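Local coordinates for protein putative hydrolase (Bacteroides ovatus, PDB 4HBS) that is a putative hydrolase with a five-bladed beta-propeller fold, probably related to glycoside hydrolases of the beta-fructosidase clan, its substrate not established, at residues R51-N56 with Y80-E85. Residues are numbered along the deposited sequence; the frame is centred on the assembly and turned at random.
Sequences RSLGWN and YGVINE
W55 turns the edge of its indole to the face of the Y80 ring in a T-shaped stack. The planes stand at 86° and the centroids lie 5.2 Å apart, counted from the five-membered ring of W55. W55 CB lies 3.6 Å from Y80 CE2, and W55 CA sits over the same phenol ring. The Y80 hydroxyl reaches the indole edge near CD1 and is hydrogen-bonded to S98. An alanine at Y80 would probably leave the W55 edge without the ring face it meets and S98 without this hydroxyl.

The backbones pair antiparallel. G54 and G81 form the hydrogen-bonded pair: G54 N gives to G81 O at 3.0 Å, and G81 N gives to G54 O at 3.1 Å. I83 N also bonds S52 O. At the backbone angles of G54 (phi 85°, psi -140°) a CB would run into the carbonyl oxygen of L53.

I83 CD1 lies 3.4 Å from N56 CG. N56 OD1 is bonded to R89. R51 NH1 bonds two carbonyl oxygens, L53 O and W55 O, each at 2.7 Å, and so ties the turn across G54. R51 NE makes a salt bridge to D108.

The chain turns a corner at G54 and again at G81. These glycine corners pair in a short antiparallel ladder of the five-bladed beta-propeller protein. It links two small sheets, 55-57 with 79-80 and 82-84 with 88-93. W113 of strand 111-113 stacks on W55.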
loop_
_atom_site.group_PDB
_atom_site.type_symbol
_atom_site.label_atom_id
_atom_site.label_comp_id
_atom_site.label_asym_id
_atom_site.label_seq_id
_atom_site.Cartn_x
_atom_site.Cartn_y
_atom_site.Cartn_z
ATOM N N ARG A 51 -10.170 -7.788 13.502
ATOM C CA ARG A 51 -9.837 -7.557 14.913
ATOM C C ARG A 51 -10.963 -6.839 15.647
ATOM O O ARG A 51 -11.809 -6.216 15.008
ATOM C CB ARG A 51 -8.545 -6.738 15.006
ATOM C CG ARG A 51 -7.422 -7.279 14.107
ATOM C CD ARG A 51 -6.049 -6.659 14.323
ATOM N NE ARG A 51 -5.508 -6.969 15.645
ATOM C CZ ARG A 51 -5.648 -6.225 16.741
ATOM N NH1 ARG A 51 -6.309 -5.076 16.695
ATOM N NH2 ARG A 51 -5.132 -6.628 17.891
ATOM N N SER A 52 -10.979 -6.948 16.987
ATOM C CA SER A 52 -12.014 -6.356 17.835
ATOM C C SER A 52 -11.541 -5.224 18.745
ATOM O O SER A 52 -12.378 -4.417 19.152
ATOM C CB SER A 52 -12.632 -7.437 18.704
ATOM O OG SER A 52 -13.298 -8.363 17.863
ATOM N N LEU A 53 -10.248 -5.197 19.131
ATOM C CA LEU A 53 -9.704 -4.177 20.025
ATOM C C LEU A 53 -8.479 -3.573 19.395
ATOM O O LEU A 53 -7.589 -4.319 18.988
ATOM C CB LEU A 53 -9.332 -4.807 21.397
ATOM C CG LEU A 53 -10.058 -4.300 22.645
ATOM C CD1 LEU A 53 -9.303 -4.702 23.890
ATOM C CD2 LEU A 53 -10.276 -2.785 22.611
ATOM N N GLY A 54 -8.408 -2.251 19.350
ATOM C CA GLY A 54 -7.281 -1.563 18.728
ATOM C C GLY A 54 -7.526 -1.431 17.245
ATOM O O GLY A 54 -8.669 -1.181 16.854
ATOM N N TRP A 55 -6.482 -1.615 16.393
ATOM C CA TRP A 55 -6.688 -1.494 14.937
ATOM C C TRP A 55 -7.794 -2.443 14.541
ATOM O O TRP A 55 -7.688 -3.626 14.843
ATOM C CB TRP A 55 -5.410 -1.810 14.136
ATOM C CG TRP A 55 -5.557 -1.543 12.669
ATOM C CD1 TRP A 55 -5.148 -0.437 11.991
ATOM C CD2 TRP A 55 -6.179 -2.397 11.703
ATOM N NE1 TRP A 55 -5.500 -0.532 10.668
ATOM C CE2 TRP A 55 -6.133 -1.728 10.463
ATOM C CE3 TRP A 55 -6.862 -3.624 11.779
ATOM C CZ2 TRP A 55 -6.705 -2.263 9.310
ATOM C CZ3 TRP A 55 -7.440 -4.134 10.641
ATOM C CH2 TRP A 55 -7.337 -3.471 9.423
ATOM N N ASN A 56 -8.861 -1.948 13.922
ATOM C CA ASN A 56 -9.954 -2.813 13.506
ATOM C C ASN A 56 -10.521 -2.430 12.099
ATOM O O ASN A 56 -11.611 -2.861 11.743
ATOM C CB ASN A 56 -11.044 -2.804 14.592
ATOM C CG ASN A 56 -11.690 -1.463 14.834
ATOM O OD1 ASN A 56 -12.183 -0.822 13.906
ATOM N ND2 ASN A 56 -11.792 -1.045 16.095
ATOM N N TYR A 80 -9.234 2.811 15.228
ATOM C CA TYR A 80 -8.659 2.238 16.425
ATOM C C TYR A 80 -9.699 2.353 17.475
ATOM O O TYR A 80 -10.117 3.464 17.758
ATOM C CB TYR A 80 -7.404 2.991 16.818
ATOM C CG TYR A 80 -6.193 2.552 16.041
ATOM C CD1 TYR A 80 -5.856 3.161 14.840
ATOM C CD2 TYR A 80 -5.372 1.530 16.509
ATOM C CE1 TYR A 80 -4.727 2.770 14.123
ATOM C CE2 TYR A 80 -4.209 1.173 15.835
ATOM C CZ TYR A 80 -3.896 1.783 14.631
ATOM O OH TYR A 80 -2.798 1.383 13.911
ATOM N N GLY A 81 -10.177 1.229 18.000
ATOM C CA GLY A 81 -11.230 1.246 18.998
ATOM C C GLY A 81 -11.841 -0.105 19.273
ATOM O O GLY A 81 -11.126 -1.104 19.356
ATOM N N VAL A 82 -13.176 -0.143 19.383
ATOM C CA VAL A 82 -13.935 -1.325 19.789
ATOM C C VAL A 82 -14.924 -1.818 18.706
ATOM O O VAL A 82 -15.670 -1.018 18.145
ATOM C CB VAL A 82 -14.688 -0.954 21.108
ATOM C CG1 VAL A 82 -15.819 -1.926 21.414
ATOM C CG2 VAL A 82 -13.717 -0.890 22.277
ATOM N N ILE A 83 -14.954 -3.150 18.470
ATOM C CA ILE A 83 -15.925 -3.794 17.563
ATOM C C ILE A 83 -16.848 -4.608 18.451
ATOM O O ILE A 83 -16.370 -5.430 19.243
ATOM C CB ILE A 83 -15.287 -4.670 16.471
ATOM C CG1 ILE A 83 -14.268 -3.896 15.618
ATOM C CG2 ILE A 83 -16.349 -5.319 15.623
ATOM C CD1 ILE A 83 -14.810 -2.776 14.812
ATOM N N ASN A 84 -18.159 -4.391 18.325
ATOM C CA ASN A 84 -19.149 -5.052 19.152
ATOM C C ASN A 84 -19.713 -6.294 18.463
ATOM O O ASN A 84 -19.225 -6.714 17.414
ATOM C CB ASN A 84 -20.259 -4.045 19.496
ATOM C CG ASN A 84 -19.765 -2.823 20.240
ATOM O OD1 ASN A 84 -19.994 -1.686 19.812
ATOM N ND2 ASN A 84 -19.129 -3.019 21.408
ATOM N N GLU A 85 -20.693 -6.916 19.108
ATOM C CA GLU A 85 -21.395 -8.104 18.627
ATOM C C GLU A 85 -21.759 -7.989 17.125
ATOM O O GLU A 85 -22.231 -6.931 16.672
ATOM C CB GLU A 85 -22.683 -8.334 19.462
ATOM C CG GLU A 85 -22.441 -8.613 20.952
ATOM C CD GLU A 85 -22.624 -7.441 21.917
ATOM O OE1 GLU A 85 -21.885 -6.433 21.791
ATOM O OE2 GLU A 85 -23.468 -7.559 22.838
#